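Local coordinates for putative cyclohexadienyl dehydrogenase and ADH prephenate dehydrogenase (Rhizobium meliloti, PDB 4WJI), which probably catalyses the oxidative decarboxylation of prephenate to 4-hydroxyphenylpyruvate in tyrosine biosynthesis, and binds NADP and tyrosine, at residues L88-K101 / L112-I124. Numbering follows the deposited sequence.
Sequences LKPGAIVTDVGSTK and LPKDVHFVPGHPI. With NAP (NADP nicotinamide-adenine-dinucleotide phosphate), chain B; TYR (tyrosine), chain C.
Parallel pairing of I93 with H117 and V94 with F118 joins the two strands of a beta-alpha-beta unit in the Rossmann-type nucleotide-binding domain, a worked example of how residues at and beyond the C-terminal ends of adjacent parallel strands line ligand pockets, here for NADP and tyrosine. On the solvent side G91 N still bonds D115 O (2.7 Å), but exposed P90 merely lies beside D115, and a water bridges L88 O and D115 OD2. Packing tightens toward the C-terminal ends, where T95, its OG1 anti to the backbone N (chi1 -169°), hydrogen-bonds V119 O at 2.6 Å. D96 OD1 takes G121 N from above the carboxylate plane, while OD2 receives K101 NZ on its syn lone pair (2.7 Å) and G98 N in an Asx turn. Bent at chi2, chi3 and chi4, K101 presses CE on P120 CB and brings NZ to the carbonyls of G98, T100 and G121. A methionine here would probably leave the buried D96 carboxylate without its countercharge and let the 98-101 loop shift from G121. That loop carries S99, whose CA sits over one face of the H122 ring, opposite I124 CD1, and whose OG hydrogen-bonds NADP O2D. S99 OG (2.7 Å) and H122 NE2 (2.5 Å) both hydrogen-bond the bound tyrosine's OH.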
ATOM      1  N   LEU A  88      21.692  -2.739  36.014  1.00  9.30           N
ATOM      2  CA  LEU A  88      20.779  -3.874  35.932  1.00  9.57           C
ATOM      3  C   LEU A  88      20.950  -4.834  37.102  1.00  9.95           C
ATOM      4  O   LEU A  88      22.083  -5.151  37.474  1.00 13.22           O
ATOM      5  CB  LEU A  88      21.032  -4.625  34.635  1.00  9.41           C
ATOM      6  CG  LEU A  88      20.710  -3.884  33.339  1.00  9.25           C
ATOM      7  CD1 LEU A  88      21.405  -4.510  32.127  1.00 12.12           C
ATOM      8  CD2 LEU A  88      19.200  -3.807  33.116  1.00 11.27           C
ATOM      9  N   LYS A  89      19.846  -5.343  37.635  1.00 11.50           N
ATOM     10  CA  LYS A  89      19.992  -6.307  38.723  1.00 13.35           C
ATOM     11  C   LYS A  89      20.279  -7.705  38.148  1.00 11.70           C
ATOM     12  O   LYS A  89      19.942  -7.993  37.011  1.00 13.38           O
ATOM     13  CB  LYS A  89      18.781  -6.367  39.634  1.00 17.07           C
ATOM     14  CG  LYS A  89      17.567  -6.951  39.010  1.00 14.95           C
ATOM     15  CD  LYS A  89      16.507  -7.271  40.052  1.00 16.71           C
ATOM     16  CE  LYS A  89      15.241  -7.776  39.418  1.00 18.50           C
ATOM     17  NZ  LYS A  89      14.134  -7.978  40.419  1.00 26.40           N
ATOM     18  N   PRO A  90      20.917  -8.573  38.956  1.00 15.17           N
ATOM     19  CA  PRO A  90      21.087  -9.948  38.528  1.00 15.39           C
ATOM     20  C   PRO A  90      19.780 -10.587  38.136  1.00 12.94           C
ATOM     21  O   PRO A  90      18.772 -10.435  38.863  1.00 14.79           O
ATOM     22  CB  PRO A  90      21.710 -10.638  39.756  1.00 21.34           C
ATOM     23  CG  PRO A  90      22.291  -9.546  40.562  1.00 23.55           C
ATOM     24  CD  PRO A  90      21.432  -8.339  40.315  1.00 17.25           C
ATOM     25  N   GLY A  91      19.793 -11.287  36.989  1.00 13.62           N
ATOM     26  CA  GLY A  91      18.606 -12.012  36.508  1.00 14.05           C
ATOM     27  C   GLY A  91      17.584 -11.140  35.768  1.00 12.73           C
ATOM     28  O   GLY A  91      16.547 -11.642  35.354  1.00 13.49           O
ATOM     29  N   ALA A  92      17.865  -9.829  35.630  1.00 10.23           N
ATOM     30  CA  ALA A  92      17.006  -8.978  34.784  1.00  9.76           C
ATOM     31  C   ALA A  92      16.958  -9.555  33.368  1.00 10.84           C
ATOM     32  O   ALA A  92      17.959 -10.098  32.867  1.00 12.11           O
ATOM     33  CB  ALA A  92      17.529  -7.528  34.766  1.00 11.65           C
ATOM     34  N   ILE A  93      15.808  -9.392  32.719  1.00 10.80           N
ATOM     35  CA  ILE A  93      15.668  -9.725  31.300  1.00 10.58           C
ATOM     36  C   ILE A  93      15.660  -8.407  30.526  1.00 10.00           C
ATOM     37  O   ILE A  93      14.880  -7.503  30.819  1.00 10.09           O
ATOM     38  CB  ILE A  93      14.382 -10.506  31.000  1.00 11.38           C
ATOM     39  CG1 ILE A  93      14.338 -11.819  31.776  1.00 13.89           C
ATOM     40  CG2 ILE A  93      14.289 -10.785  29.499  1.00 15.10           C
ATOM     41  CD1 ILE A  93      13.014 -12.536  31.734  1.00 17.14           C
ATOM     42  N   VAL A  94      16.576  -8.303  29.557  1.00  9.31           N
ATOM     43  CA  VAL A  94      16.651  -7.164  28.673  1.00  8.63           C
ATOM     44  C   VAL A  94      16.202  -7.588  27.298  1.00  7.93           C
ATOM     45  O   VAL A  94      16.697  -8.582  26.756  1.00  9.75           O
ATOM     46  CB  VAL A  94      18.080  -6.572  28.580  1.00 10.19           C
ATOM     47  CG1 VAL A  94      18.123  -5.417  27.591  1.00 13.04           C
ATOM     48  CG2 VAL A  94      18.517  -6.074  29.913  1.00 13.97           C
ATOM     49  N   THR A  95      15.225  -6.858  26.738  1.00  8.50           N
ATOM     50  CA  THR A  95      14.716  -7.152  25.398  1.00  8.63           C
ATOM     51  C   THR A  95      14.605  -5.842  24.622  1.00  8.56           C
ATOM     52  O   THR A  95      14.779  -4.750  25.140  1.00 10.37           O
ATOM     53  CB  THR A  95      13.348  -7.910  25.445  1.00 11.17           C
ATOM     54  OG1 THR A  95      13.024  -8.398  24.143  1.00 12.80           O
ATOM     55  CG2 THR A  95      12.239  -7.024  25.940  1.00 10.36           C
ATOM     56  N   ASP A  96      14.401  -5.981  23.351  1.00 11.56           N
ATOM     57  CA  ASP A  96      14.212  -4.859  22.491  1.00 11.32           C
ATOM     58  C   ASP A  96      13.137  -5.181  21.492  1.00 14.20           C
ATOM     59  O   ASP A  96      12.499  -6.273  21.462  1.00 15.26           O
ATOM     60  CB  ASP A  96      15.525  -4.514  21.780  1.00 12.78           C
ATOM     61  CG  ASP A  96      15.746  -5.379  20.547  1.00 18.78           C
ATOM     62  OD1 ASP A  96      15.713  -6.608  20.729  1.00 16.59           O
ATOM     63  OD2 ASP A  96      15.924  -4.856  19.379  1.00 16.67           O
ATOM     64  N   VAL A  97      12.830  -4.202  20.703  1.00  9.46           N
ATOM     65  CA  VAL A  97      11.793  -4.358  19.670  1.00  8.99           C
ATOM     66  C   VAL A  97      12.283  -3.931  18.268  1.00  9.01           C
ATOM     67  O   VAL A  97      11.482  -3.712  17.374  1.00 10.40           O
ATOM     68  CB  VAL A  97      10.563  -3.533  20.054  1.00  9.20           C
ATOM     69  CG1 VAL A  97       9.922  -4.076  21.319  1.00 10.99           C
ATOM     70  CG2 VAL A  97      10.884  -2.050  20.201  1.00  9.49           C
ATOM     71  N   GLY A  98      13.580  -3.737  18.103  1.00  8.55           N
ATOM     72  CA  GLY A  98      14.161  -3.219  16.866  1.00  8.16           C
ATOM     73  C   GLY A  98      13.816  -3.980  15.591  1.00  8.50           C
ATOM     74  O   GLY A  98      13.658  -5.217  15.578  1.00 10.33           O
ATOM     75  N   SER A  99      13.714  -3.223  14.491  1.00  9.63           N
ATOM     76  CA  SER A  99      13.380  -3.741  13.197  1.00 11.21           C
ATOM     77  C   SER A  99      14.497  -4.545  12.506  1.00  9.91           C
ATOM     78  O   SER A  99      14.265  -5.187  11.476  1.00 11.38           O
ATOM     79  CB  SER A  99      12.919  -2.576  12.309  1.00 11.49           C
ATOM     80  OG  SER A  99      11.736  -1.969  12.824  1.00 10.77           O
ATOM     81  N   THR A 100      15.707  -4.412  13.027  1.00 10.93           N
ATOM     82  CA  THR A 100      16.878  -5.219  12.708  1.00 10.46           C
ATOM     83  C   THR A 100      17.306  -5.963  13.982  1.00 11.16           C
ATOM     84  O   THR A 100      17.020  -5.509  15.089  1.00 13.02           O
ATOM     85  CB  THR A 100      18.060  -4.378  12.143  1.00 12.98           C
ATOM     86  OG1 THR A 100      18.621  -3.596  13.179  1.00 15.68           O
ATOM     87  CG2 THR A 100      17.603  -3.451  11.075  1.00 14.87           C
ATOM     88  N   LYS A 101      17.978  -7.104  13.826  1.00  9.37           N
ATOM     89  CA  LYS A 101      18.401  -7.866  15.015  1.00 10.74           C
ATOM     90  C   LYS A 101      19.913  -8.120  15.094  1.00 10.23           C
ATOM     91  O   LYS A 101      20.486  -8.099  16.164  1.00 11.94           O
ATOM     92  CB  LYS A 101      17.609  -9.176  15.102  1.00 11.06           C
ATOM     93  CG  LYS A 101      16.098  -9.021  15.370  1.00 12.40           C
ATOM     94  CD  LYS A 101      15.664  -9.067  16.827  1.00 15.32           C
ATOM     95  CE  LYS A 101      16.130  -7.929  17.665  1.00 14.79           C
ATOM     96  NZ  LYS A 101      15.544  -6.612  17.411  1.00 15.04           N
ATOM     97  N   LEU A 112      26.435  -5.736  28.038  1.00 13.88           N
ATOM     98  CA  LEU A 112      25.554  -6.290  29.040  1.00 15.45           C
ATOM     99  C   LEU A 112      26.304  -7.332  29.898  1.00 16.77           C
ATOM    100  O   LEU A 112      27.098  -8.154  29.379  1.00 21.30           O
ATOM    101  CB  LEU A 112      24.335  -6.927  28.376  1.00 15.35           C
ATOM    102  CG  LEU A 112      23.374  -5.992  27.638  1.00 14.41           C
ATOM    103  CD1 LEU A 112      22.293  -6.808  26.947  1.00 17.65           C
ATOM    104  CD2 LEU A 112      22.749  -4.900  28.528  1.00 16.43           C
ATOM    105  N   PRO A 113      26.080  -7.304  31.212  1.00 16.61           N
ATOM    106  CA  PRO A 113      26.792  -8.267  32.080  1.00 17.58           C
ATOM    107  C   PRO A 113      26.330  -9.744  31.929  1.00 16.19           C
ATOM    108  O   PRO A 113      25.227  -9.995  31.461  1.00 16.35           O
ATOM    109  CB  PRO A 113      26.499  -7.766  33.487  1.00 24.84           C
ATOM    110  CG  PRO A 113      25.304  -6.879  33.383  1.00 21.75           C
ATOM    111  CD  PRO A 113      25.186  -6.398  31.946  1.00 17.83           C
ATOM    112  N   LYS A 114      27.171 -10.692  32.370  1.00 17.86           N
ATOM    113  CA  LYS A 114      26.887 -12.137  32.278  1.00 18.18           C
ATOM    114  C   LYS A 114      25.653 -12.536  33.084  1.00 16.40           C
ATOM    115  O   LYS A 114      25.043 -13.565  32.806  1.00 20.07           O
ATOM    116  CB  LYS A 114      28.077 -12.965  32.838  1.00 25.92           C
ATOM    117  N   ASP A 115      25.319 -11.745  34.106  1.00 15.84           N
ATOM    118  CA  ASP A 115      24.200 -12.092  34.994  1.00 16.28           C
ATOM    119  C   ASP A 115      22.832 -11.636  34.538  1.00 14.09           C
ATOM    120  O   ASP A 115      21.843 -11.842  35.251  1.00 15.75           O
ATOM    121  CB  ASP A 115      24.443 -11.643  36.448  1.00 15.41           C
ATOM    122  CG  ASP A 115      24.589 -10.097  36.618  1.00 19.30           C
ATOM    123  OD1 ASP A 115      24.811  -9.392  35.628  1.00 27.73           O
ATOM    124  OD2 ASP A 115      24.491  -9.577  37.760  1.00 25.89           O
ATOM    125  N   VAL A 116      22.749 -10.999  33.377  1.00 11.50           N
ATOM    126  CA  VAL A 116      21.427 -10.634  32.852  1.00 12.18           C
ATOM    127  C   VAL A 116      21.113 -11.454  31.623  1.00 11.27           C
ATOM    128  O   VAL A 116      22.017 -12.006  30.986  1.00 15.08           O
ATOM    129  CB  VAL A 116      21.286  -9.155  32.550  1.00 18.35           C
ATOM    130  CG1 VAL A 116      21.632  -8.301  33.757  1.00 16.87           C
ATOM    131  CG2 VAL A 116      22.020  -8.710  31.336  1.00 20.67           C
ATOM    132  N   HIS A 117      19.822 -11.582  31.329  1.00 10.88           N
ATOM    133  CA  HIS A 117      19.368 -12.367  30.183  1.00 11.87           C
ATOM    134  C   HIS A 117      18.941 -11.462  29.025  1.00 11.52           C
ATOM    135  O   HIS A 117      17.986 -10.697  29.122  1.00 15.25           O
ATOM    136  CB  HIS A 117      18.166 -13.235  30.563  1.00 11.98           C
ATOM    137  CG  HIS A 117      18.358 -14.018  31.816  1.00 13.41           C
ATOM    138  ND1 HIS A 117      19.344 -14.964  31.937  1.00 17.32           N
ATOM    139  CD2 HIS A 117      17.721 -13.968  33.011  1.00 16.71           C
ATOM    140  CE1 HIS A 117      19.290 -15.489  33.153  1.00 20.99           C
ATOM    141  NE2 HIS A 117      18.309 -14.906  33.824  1.00 18.31           N
ATOM    142  N   PHE A 118      19.586 -11.604  27.896  1.00  9.66           N
ATOM    143  CA  PHE A 118      19.335 -10.740  26.726  1.00  8.94           C
ATOM    144  C   PHE A 118      18.526 -11.535  25.720  1.00  9.28           C
ATOM    145  O   PHE A 118      19.067 -12.496  25.123  1.00 11.79           O
ATOM    146  CB  PHE A 118      20.703 -10.322  26.136  1.00 12.00           C
ATOM    147  CG  PHE A 118      20.632  -9.425  24.948  1.00 11.83           C
ATOM    148  CD1 PHE A 118      19.641  -8.445  24.823  1.00 11.44           C
ATOM    149  CD2 PHE A 118      21.589  -9.515  23.966  1.00 13.93           C
ATOM    150  CE1 PHE A 118      19.595  -7.590  23.714  1.00 13.60           C
ATOM    151  CE2 PHE A 118      21.575  -8.653  22.877  1.00 13.72           C
ATOM    152  CZ  PHE A 118      20.561  -7.696  22.742  1.00 14.11           C
ATOM    153  N   VAL A 119      17.271 -11.142  25.509  1.00  9.55           N
ATOM    154  CA  VAL A 119      16.359 -11.854  24.604  1.00 10.74           C
ATOM    155  C   VAL A 119      15.791 -10.870  23.608  1.00 11.02           C
ATOM    156  O   VAL A 119      14.805 -10.214  23.896  1.00 11.73           O
ATOM    157  CB  VAL A 119      15.187 -12.533  25.346  1.00 13.00           C
ATOM    158  CG1 VAL A 119      14.419 -13.415  24.356  1.00 15.83           C
ATOM    159  CG2 VAL A 119      15.710 -13.346  26.534  1.00 15.00           C
ATOM    160  N   PRO A 120      16.446 -10.708  22.474  1.00 11.29           N
ATOM    161  CA  PRO A 120      16.021  -9.729  21.475  1.00 12.78           C
ATOM    162  C   PRO A 120      14.671 -10.090  20.862  1.00 13.21           C
ATOM    163  O   PRO A 120      14.390 -11.230  20.691  1.00 11.72           O
ATOM    164  CB  PRO A 120      17.127  -9.798  20.417  1.00 17.06           C
ATOM    165  CG  PRO A 120      18.292 -10.411  21.095  1.00 19.82           C
ATOM    166  CD  PRO A 120      17.688 -11.389  22.071  1.00 15.64           C
ATOM    167  N   GLY A 121      13.871  -9.097  20.535  1.00 12.18           N
ATOM    168  CA  GLY A 121      12.560  -9.310  19.993  1.00 15.72           C
ATOM    169  C   GLY A 121      12.294  -8.344  18.847  1.00 13.59           C
ATOM    170  O   GLY A 121      13.029  -7.370  18.595  1.00 13.57           O
ATOM    171  N   HIS A 122      11.253  -8.679  18.127  1.00  8.92           N
ATOM    172  CA  HIS A 122      10.719  -7.811  17.083  1.00  7.93           C
ATOM    173  C   HIS A 122       9.218  -8.032  16.887  1.00  8.33           C
ATOM    174  O   HIS A 122       8.857  -9.002  16.303  1.00  8.80           O
ATOM    175  CB  HIS A 122      11.460  -8.061  15.763  1.00  8.51           C
ATOM    176  CG  HIS A 122      11.039  -7.164  14.645  1.00  8.61           C
ATOM    177  ND1 HIS A 122      11.459  -7.358  13.350  1.00  8.84           N
ATOM    178  CD2 HIS A 122      10.283  -6.043  14.635  1.00  8.43           C
ATOM    179  CE1 HIS A 122      10.953  -6.410  12.590  1.00  9.79           C
ATOM    180  NE2 HIS A 122      10.227  -5.605  13.338  1.00  8.97           N
ATOM    181  N   PRO A 123       8.364  -7.111  17.345  1.00  7.77           N
ATOM    182  CA  PRO A 123       6.947  -7.266  17.030  1.00  7.72           C
ATOM    183  C   PRO A 123       6.675  -6.839  15.564  1.00  8.10           C
ATOM    184  O   PRO A 123       7.043  -5.741  15.150  1.00  8.59           O
ATOM    185  CB  PRO A 123       6.250  -6.336  18.034  1.00  9.97           C
ATOM    186  CG  PRO A 123       7.271  -5.230  18.243  1.00 10.54           C
ATOM    187  CD  PRO A 123       8.603  -5.913  18.171  1.00 11.17           C
ATOM    188  N   ILE A 124       5.968  -7.710  14.832  1.00  7.88           N
ATOM    189  CA  ILE A 124       5.680  -7.503  13.398  1.00  8.38           C
ATOM    190  C   ILE A 124       4.363  -6.766  13.314  1.00  9.81           C
ATOM    191  O   ILE A 124       3.353  -7.303  12.885  1.00 11.01           O
ATOM    192  CB  ILE A 124       5.736  -8.816  12.631  1.00  9.38           C
ATOM    193  CG1 ILE A 124       6.993  -9.613  12.975  1.00 11.11           C
ATOM    194  CG2 ILE A 124       5.624  -8.554  11.154  1.00 12.04           C
ATOM    195  CD1 ILE A 124       8.329  -8.908  12.745  1.00 12.89           C
TER
HETATM  196  PA  NAP B 301       9.150   6.471  17.772  1.00  9.98           P
HETATM  197  O1A NAP B 301       7.676   6.497  17.898  1.00  9.70           O
HETATM  198  O2A NAP B 301       9.882   7.482  16.955  1.00 12.08           O
HETATM  199  O5B NAP B 301       9.766   6.538  19.253  1.00  9.88           O
HETATM  200  C5B NAP B 301      11.163   6.735  19.437  1.00  9.47           C
HETATM  201  C4B NAP B 301      11.570   6.637  20.906  1.00 10.10           C
HETATM  202  O4B NAP B 301      12.989   6.540  20.965  1.00 11.69           O
HETATM  203  C3B NAP B 301      11.225   7.885  21.699  1.00 10.64           C
HETATM  204  O3B NAP B 301      11.082   7.587  23.078  1.00 11.07           O
HETATM  205  C2B NAP B 301      12.465   8.728  21.558  1.00 11.19           C
HETATM  206  O2B NAP B 301      12.647   9.590  22.647  1.00 11.88           O
HETATM  207  C1B NAP B 301      13.544   7.681  21.595  1.00 11.48           C
HETATM  208  N9A NAP B 301      14.848   8.019  20.960  1.00 12.61           N
HETATM  209  C8A NAP B 301      15.064   8.480  19.739  1.00 13.22           C
HETATM  210  N7A NAP B 301      16.330   8.624  19.440  1.00 14.13           N
HETATM  211  C5A NAP B 301      16.992   8.232  20.564  1.00 13.46           C
HETATM  212  C6A NAP B 301      18.361   8.162  20.893  1.00 15.24           C
HETATM  213  N6A NAP B 301      19.310   8.525  20.009  1.00 18.05           N
HETATM  214  N1A NAP B 301      18.671   7.701  22.087  1.00 15.56           N
HETATM  215  C2A NAP B 301      17.714   7.343  22.927  1.00 14.85           C
HETATM  216  N3A NAP B 301      16.411   7.385  22.718  1.00 12.45           N
HETATM  217  C4A NAP B 301      16.081   7.844  21.518  1.00 11.91           C
HETATM  218  O3  NAP B 301       9.653   5.019  17.320  1.00  9.65           O
HETATM  219  PN  NAP B 301       8.978   3.571  17.317  1.00  9.02           P
HETATM  220  O1N NAP B 301       8.183   3.519  16.113  1.00 10.72           O
HETATM  221  O2N NAP B 301       8.367   3.273  18.612  1.00  8.45           O
HETATM  222  O5D NAP B 301      10.259   2.624  17.053  1.00  9.10           O
HETATM  223  C5D NAP B 301      11.078   2.156  18.095  1.00  9.13           C
HETATM  224  C4D NAP B 301      11.748   0.861  17.643  1.00  9.38           C
HETATM  225  O4D NAP B 301      10.740  -0.045  17.242  1.00  9.63           O
HETATM  226  C3D NAP B 301      12.642   1.025  16.451  1.00  9.77           C
HETATM  227  O3D NAP B 301      13.812   0.243  16.618  1.00 11.12           O
HETATM  228  C2D NAP B 301      11.824   0.525  15.285  1.00 10.00           C
HETATM  229  O2D NAP B 301      12.668   0.018  14.282  1.00 11.47           O
HETATM  230  C1D NAP B 301      11.047  -0.591  15.983  1.00  9.37           C
HETATM  231  N1N NAP B 301       9.734  -0.912  15.403  1.00  8.39           N
HETATM  232  C2N NAP B 301       8.976   0.039  14.853  1.00  7.59           C
HETATM  233  C3N NAP B 301       7.750  -0.257  14.308  1.00  7.74           C
HETATM  234  C7N NAP B 301       6.857   0.766  13.645  1.00  8.91           C
HETATM  235  O7N NAP B 301       5.986   0.386  12.910  1.00 10.31           O
HETATM  236  N7N NAP B 301       7.076   2.035  13.910  1.00  7.99           N
HETATM  237  C4N NAP B 301       7.321  -1.557  14.357  1.00  7.92           C
HETATM  238  C5N NAP B 301       8.113  -2.504  14.953  1.00  7.21           C
HETATM  239  C6N NAP B 301       9.345  -2.180  15.452  1.00  7.93           C
HETATM  240  P2B NAP B 301      12.382  11.172  22.526  1.00 12.72           P
HETATM  241  O1X NAP B 301      11.075  11.333  21.825  1.00 13.72           O
HETATM  242  O2X NAP B 301      12.346  11.622  23.959  1.00 15.17           O
HETATM  243  O3X NAP B 301      13.500  11.811  21.725  1.00 15.47           O
HETATM  244  N   TYR C 302       5.077   0.618  10.253  1.00 11.03           N
HETATM  245  CA  TYR C 302       4.667  -0.414   9.265  1.00 11.53           C
HETATM  246  C   TYR C 302       3.292  -0.096   8.744  1.00 14.17           C
HETATM  247  O   TYR C 302       2.752   0.932   9.147  1.00 11.92           O
HETATM  248  CB  TYR C 302       4.698  -1.817   9.884  1.00 11.40           C
HETATM  249  CG  TYR C 302       6.052  -2.251  10.432  1.00  9.46           C
HETATM  250  CD1 TYR C 302       7.243  -1.615  10.081  1.00  9.65           C
HETATM  251  CD2 TYR C 302       6.122  -3.296  11.315  1.00  8.60           C
HETATM  252  CE1 TYR C 302       8.459  -2.026  10.600  1.00  9.64           C
HETATM  253  CE2 TYR C 302       7.316  -3.749  11.820  1.00  8.68           C
HETATM  254  CZ  TYR C 302       8.485  -3.115  11.493  1.00  9.72           C
HETATM  255  OH  TYR C 302       9.680  -3.506  12.038  1.00 10.07           O
HETATM  256  OXT TYR C 302       2.762  -0.890   7.932  1.00 14.63           O
HETATM  257  O   HOH W   1      24.436  -6.905  38.480  1.00 37.28           O